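Long-range contact in opsin (Leptosphaeria maculans, PDB 7BMH), which probably works as a light-driven proton pump of the microbial rhodopsin family, using a retinal bound covalently to a lysine: residues R130-R136 / I253-I259. Residues are numbered along the deposited sequence; the frame is centred on the assembly and turned at random.
Sequences RQVYYAR and IGVDGEI. With OLA (oleic acid), chain O; OLA (oleic acid), chain D; LFA (eicosane), chain I.
In this seven-helix microbial rhodopsin, the end of hairpin strand 124-132 and the start of helix 135-155 meet the start of helix 255-268, which leads to Lys270, the lysine that carries the retinal. Strand 130-132 and helix 255-259 run 25° apart, with axes 10.3 Å apart at closest. Gln131 faces Val255 (CA-CA 7.3 Å). Tyr133 centres an inverse gamma turn between strand and helix; Gly254 is the N-cap. Arg130 is extended (ttt). Arg130 NH1 donates to Glu258 OE1 (3.0 Å, salt bridge) and Ile253 O (3.0 Å). Arg130 NH2 donates to Ile253 O (3.0 Å) and pairs with Glu45. Val255 CG2 lies over one guanidinium face. Water 1 accepts from Arg130 NE (2.8 Å) and donates to Glu258 OE1 (2.5 Å) and Gln131 O (2.7 Å). Water 2 accepts from Tyr133 N (2.9 Å) and donates to Glu258 OE2 (2.6 Å). Water 4 accepts from Arg136 NH2 (2.8 Å) and donates to Glu258 OE2 (2.8 Å). Arg136 (mtt) NH1 bonds Tyr98 OH. Val255 CG1 packs on Tyr133 CE2 (4.0 Å). Glu258 and Arg136 match bacteriorhodopsin's proton-release glutamate and arginine, so a similar role is possible. Water 3 accepts from Arg136 NH2 (2.9 Å) and donates to Ile259 O (2.5 Å).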
ATOM      1  N   ARG A 130      -4.836 -16.322  13.944  1.00 38.88           N
ATOM      2  CA  ARG A 130      -3.991 -15.185  13.609  1.00 35.78           C
ATOM      3  C   ARG A 130      -4.851 -13.980  13.267  1.00 34.28           C
ATOM      4  O   ARG A 130      -5.796 -14.093  12.482  1.00 35.04           O
ATOM      5  CB  ARG A 130      -3.061 -15.509  12.441  1.00 33.22           C
ATOM      6  CG  ARG A 130      -2.006 -14.451  12.212  1.00 32.28           C
ATOM      7  CD  ARG A 130      -1.054 -14.796  11.077  1.00 32.64           C
ATOM      8  NE  ARG A 130      -0.218 -13.638  10.776  1.00 32.40           N
ATOM      9  CZ  ARG A 130       1.082 -13.552  11.032  1.00 34.34           C
ATOM     10  NH1 ARG A 130       1.745 -12.442  10.726  1.00 30.86           N
ATOM     11  NH2 ARG A 130       1.722 -14.579  11.564  1.00 34.77           N
ATOM     12  N   GLN A 131      -4.521 -12.835  13.855  1.00 29.62           N
ATOM     13  CA  GLN A 131      -5.189 -11.590  13.496  1.00 38.23           C
ATOM     14  C   GLN A 131      -4.916 -11.237  12.040  1.00 33.36           C
ATOM     15  O   GLN A 131      -3.765 -11.251  11.598  1.00 34.74           O
ATOM     16  CB  GLN A 131      -4.696 -10.446  14.383  1.00 32.98           C
ATOM     17  CG  GLN A 131      -5.232 -10.409  15.801  1.00 29.33           C
ATOM     18  CD  GLN A 131      -4.636  -9.252  16.592  1.00 39.96           C
ATOM     19  OE1 GLN A 131      -3.428  -9.001  16.526  1.00 31.43           O
ATOM     20  NE2 GLN A 131      -5.481  -8.537  17.340  1.00 39.19           N
ATOM     21  N   VAL A 132      -5.961 -10.882  11.294  1.00 30.57           N
ATOM     22  CA  VAL A 132      -5.780 -10.307   9.968  1.00 35.90           C
ATOM     23  C   VAL A 132      -6.388  -8.911   9.971  1.00 33.75           C
ATOM     24  O   VAL A 132      -7.556  -8.720  10.339  1.00 32.80           O
ATOM     25  CB  VAL A 132      -6.338 -11.203   8.837  1.00 36.00           C
ATOM     26  CG1 VAL A 132      -6.996 -12.455   9.383  1.00 39.97           C
ATOM     27  CG2 VAL A 132      -7.237 -10.436   7.875  1.00 28.85           C
ATOM     28  N   TYR A 133      -5.567  -7.935   9.593  1.00 36.06           N
ATOM     29  CA  TYR A 133      -5.889  -6.515   9.714  1.00 30.07           C
ATOM     30  C   TYR A 133      -6.512  -6.059   8.405  1.00 23.38           C
ATOM     31  O   TYR A 133      -5.873  -5.442   7.563  1.00 25.06           O
ATOM     32  CB  TYR A 133      -4.631  -5.722  10.046  1.00 29.16           C
ATOM     33  CG  TYR A 133      -4.289  -5.720  11.512  1.00 30.59           C
ATOM     34  CD1 TYR A 133      -4.482  -4.580  12.277  1.00 37.47           C
ATOM     35  CD2 TYR A 133      -3.791  -6.854  12.139  1.00 29.23           C
ATOM     36  CE1 TYR A 133      -4.190  -4.564  13.616  1.00 32.16           C
ATOM     37  CE2 TYR A 133      -3.487  -6.847  13.496  1.00 31.48           C
ATOM     38  CZ  TYR A 133      -3.695  -5.690  14.223  1.00 35.23           C
ATOM     39  OH  TYR A 133      -3.424  -5.624  15.566  1.00 30.56           O
ATOM     40  N   TYR A 134      -7.791  -6.382   8.229  1.00 28.14           N
ATOM     41  CA  TYR A 134      -8.431  -6.050   6.965  1.00 27.65           C
ATOM     42  C   TYR A 134      -8.628  -4.551   6.775  1.00 30.04           C
ATOM     43  O   TYR A 134      -8.945  -4.126   5.653  1.00 25.07           O
ATOM     44  CB  TYR A 134      -9.766  -6.785   6.835  1.00 30.46           C
ATOM     45  CG  TYR A 134     -10.831  -6.373   7.805  1.00 28.39           C
ATOM     46  CD1 TYR A 134     -11.666  -5.295   7.530  1.00 29.52           C
ATOM     47  CD2 TYR A 134     -11.022  -7.074   8.995  1.00 30.46           C
ATOM     48  CE1 TYR A 134     -12.660  -4.912   8.420  1.00 36.77           C
ATOM     49  CE2 TYR A 134     -12.007  -6.703   9.895  1.00 36.78           C
ATOM     50  CZ  TYR A 134     -12.831  -5.622   9.599  1.00 38.49           C
ATOM     51  OH  TYR A 134     -13.821  -5.244  10.483  1.00 40.13           O
ATOM     52  N   ALA A 135      -8.442  -3.749   7.834  1.00 29.07           N
ATOM     53  CA  ALA A 135      -8.438  -2.298   7.688  1.00 27.06           C
ATOM     54  C   ALA A 135      -7.479  -1.848   6.594  1.00 23.19           C
ATOM     55  O   ALA A 135      -7.734  -0.839   5.928  1.00 24.57           O
ATOM     56  CB  ALA A 135      -8.065  -1.626   9.014  1.00 24.63           C
ATOM     57  N   ARG A 136      -6.380  -2.586   6.383  1.00 23.88           N
ATOM     58  CA  ARG A 136      -5.416  -2.178   5.366  1.00 21.27           C
ATOM     59  C   ARG A 136      -6.022  -2.237   3.968  1.00 24.50           C
ATOM     60  O   ARG A 136      -5.760  -1.356   3.138  1.00 26.88           O
ATOM     61  CB  ARG A 136      -4.151  -3.045   5.438  1.00 25.77           C
ATOM     62  CG  ARG A 136      -3.374  -2.945   6.740  1.00 24.29           C
ATOM     63  CD  ARG A 136      -2.148  -3.843   6.725  1.00 29.89           C
ATOM     64  NE  ARG A 136      -1.481  -3.889   8.030  1.00 26.56           N
ATOM     65  CZ  ARG A 136      -0.798  -2.876   8.553  1.00 28.69           C
ATOM     66  NH1 ARG A 136      -0.698  -1.725   7.893  1.00 26.31           N
ATOM     67  NH2 ARG A 136      -0.224  -3.004   9.742  1.00 29.82           N
ATOM     68  N   ILE A 253       6.712 -14.567   9.849  1.00 37.21           N
ATOM     69  CA  ILE A 253       6.876 -13.468  10.789  1.00 38.90           C
ATOM     70  C   ILE A 253       5.582 -13.313  11.579  1.00 35.67           C
ATOM     71  O   ILE A 253       4.489 -13.591  11.078  1.00 36.50           O
ATOM     72  CB  ILE A 253       7.264 -12.152  10.075  1.00 36.68           C
ATOM     73  CG1 ILE A 253       6.144 -11.674   9.156  1.00 32.44           C
ATOM     74  CG2 ILE A 253       8.520 -12.349   9.260  1.00 36.58           C
ATOM     75  CD1 ILE A 253       6.451 -10.356   8.490  1.00 27.91           C
ATOM     76  N   GLY A 254       5.714 -12.890  12.832  1.00 37.02           N
ATOM     77  CA  GLY A 254       4.557 -12.690  13.674  1.00 31.39           C
ATOM     78  C   GLY A 254       3.802 -11.435  13.282  1.00 33.20           C
ATOM     79  O   GLY A 254       4.183 -10.684  12.381  1.00 35.61           O
ATOM     80  N   VAL A 255       2.698 -11.206  13.997  1.00 32.03           N
ATOM     81  CA  VAL A 255       1.901 -10.001  13.774  1.00 35.65           C
ATOM     82  C   VAL A 255       2.735  -8.745  14.018  1.00 31.10           C
ATOM     83  O   VAL A 255       2.658  -7.778  13.253  1.00 35.26           O
ATOM     84  CB  VAL A 255       0.635 -10.034  14.653  1.00 32.22           C
ATOM     85  CG1 VAL A 255      -0.154  -8.737  14.516  1.00 27.72           C
ATOM     86  CG2 VAL A 255      -0.229 -11.218  14.272  1.00 36.84           C
ATOM     87  N   ASP A 256       3.539  -8.734  15.084  1.00 27.10           N
ATOM     88  CA  ASP A 256       4.401  -7.585  15.361  1.00 30.76           C
ATOM     89  C   ASP A 256       5.331  -7.310  14.187  1.00 34.63           C
ATOM     90  O   ASP A 256       5.467  -6.165  13.737  1.00 31.27           O
ATOM     91  CB  ASP A 256       5.230  -7.822  16.630  1.00 29.05           C
ATOM     92  CG  ASP A 256       4.392  -7.790  17.920  1.00 42.86           C
ATOM     93  OD1 ASP A 256       3.564  -6.877  18.084  1.00 36.90           O
ATOM     94  OD2 ASP A 256       4.584  -8.674  18.792  1.00 51.05           O
ATOM     95  N   GLY A 257       5.993  -8.357  13.682  1.00 32.07           N
ATOM     96  CA  GLY A 257       6.888  -8.178  12.551  1.00 26.86           C
ATOM     97  C   GLY A 257       6.160  -7.702  11.313  1.00 27.97           C
ATOM     98  O   GLY A 257       6.649  -6.833  10.584  1.00 30.52           O
ATOM     99  N   GLU A 258       4.973  -8.253  11.062  1.00 27.51           N
ATOM    100  CA  GLU A 258       4.163  -7.785   9.945  1.00 30.17           C
ATOM    101  C   GLU A 258       3.853  -6.300  10.095  1.00 30.12           C
ATOM    102  O   GLU A 258       4.021  -5.519   9.152  1.00 29.46           O
ATOM    103  CB  GLU A 258       2.874  -8.608   9.864  1.00 30.55           C
ATOM    104  CG  GLU A 258       1.872  -8.151   8.821  1.00 27.71           C
ATOM    105  CD  GLU A 258       0.527  -8.793   9.035  1.00 33.55           C
ATOM    106  OE1 GLU A 258       0.525  -9.934   9.540  1.00 34.18           O
ATOM    107  OE2 GLU A 258      -0.515  -8.155   8.739  1.00 28.28           O
ATOM    108  N   ILE A 259       3.420  -5.891  11.288  1.00 29.93           N
ATOM    109  CA  ILE A 259       3.001  -4.509  11.496  1.00 23.26           C
ATOM    110  C   ILE A 259       4.164  -3.553  11.265  1.00 26.10           C
ATOM    111  O   ILE A 259       4.001  -2.485  10.662  1.00 27.89           O
ATOM    112  CB  ILE A 259       2.410  -4.354  12.909  1.00 29.20           C
ATOM    113  CG1 ILE A 259       1.002  -4.948  12.976  1.00 22.82           C
ATOM    114  CG2 ILE A 259       2.414  -2.894  13.357  1.00 24.91           C
ATOM    115  CD1 ILE A 259       0.517  -5.104  14.386  1.00 23.65           C
TER
HETATM  116  C1  OLA O 413     -17.179  -5.918   9.818  1.00 60.76           C
HETATM  117  O1  OLA O 413     -16.552  -6.982  10.006  1.00 62.76           O
HETATM  118  O2  OLA O 413     -17.940  -5.412  10.672  1.00 63.12           O
HETATM  119  C2  OLA O 413     -17.030  -5.227   8.469  1.00 50.37           C
HETATM  120  C3  OLA O 413     -16.689  -3.764   8.497  1.00 45.65           C
HETATM  121  C4  OLA O 413     -16.461  -3.195   7.100  1.00 44.71           C
HETATM  122  C5  OLA O 413     -16.373  -1.679   7.024  1.00 54.29           C
HETATM  123  C6  OLA O 413     -16.178  -1.145   5.618  1.00 49.20           C
HETATM  124  C7  OLA O 413     -16.365   0.361   5.460  1.00 55.27           C
HETATM  125  C8  OLA O 413     -15.404   1.204   6.239  1.00 50.57           C
HETATM  126  C1  OLA D 402     -14.591  -2.500  13.527  1.00 44.47           C
HETATM  127  O1  OLA D 402     -13.852  -3.509  13.428  1.00 41.71           O
HETATM  128  O2  OLA D 402     -15.064  -2.086  14.612  1.00 47.24           O
HETATM  129  C2  OLA D 402     -14.941  -1.745  12.256  1.00 37.96           C
HETATM  130  C3  OLA D 402     -13.752  -1.432  11.407  1.00 42.24           C
HETATM  131  C4  OLA D 402     -14.107  -0.605  10.186  1.00 41.20           C
HETATM  132  C5  OLA D 402     -12.920  -0.217   9.338  1.00 41.89           C
HETATM  133  C6  OLA D 402     -11.936   0.689  10.031  1.00 32.55           C
HETATM  134  C7  OLA D 402     -10.688   0.981   9.214  1.00 26.00           C
HETATM  135  C8  OLA D 402     -10.955   1.635   7.901  1.00 22.22           C
HETATM  136  C9  OLA D 402      -9.766   1.637   6.991  1.00 24.61           C
HETATM  137  C10 OLA D 402      -9.162   2.628   6.372  1.00 23.04           C
HETATM  138  C11 OLA D 402      -9.352   4.105   6.531  1.00 29.48           C
HETATM  139  C12 OLA D 402     -10.709   4.600   6.172  1.00 27.65           C
HETATM  140  C13 OLA D 402     -10.883   6.092   6.401  1.00 36.58           C
HETATM  141  C14 OLA D 402     -12.290   6.598   6.174  1.00 50.78           C
HETATM  142  C14 LFA I 407     -14.808  -3.275   2.006  1.00 44.81           C
HETATM  143  C15 LFA I 407     -14.061  -4.445   2.644  1.00 48.50           C
HETATM  144  C16 LFA I 407     -14.943  -5.191   3.650  1.00 41.53           C
HETATM  145  C17 LFA I 407     -14.047  -5.980   4.604  1.00 35.25           C
HETATM  146  C18 LFA I 407     -14.664  -7.334   4.955  1.00 43.38           C
HETATM  147  C19 LFA I 407     -14.114  -7.823   6.295  1.00 38.65           C
HETATM  148  C20 LFA I 407     -14.893  -9.051   6.762  1.00 42.34           C
HETATM  149  O   HOH W   1      -1.501 -11.223  10.125  0.50 29.18           O
HETATM  150  O   HOH W   2      -2.953  -8.977   8.970  1.00 47.44           O
HETATM  151  O   HOH W   3       1.900  -1.095  10.397  1.00 25.67           O
HETATM  152  O   HOH W   4      -0.841  -5.746  10.137  1.00 33.32           O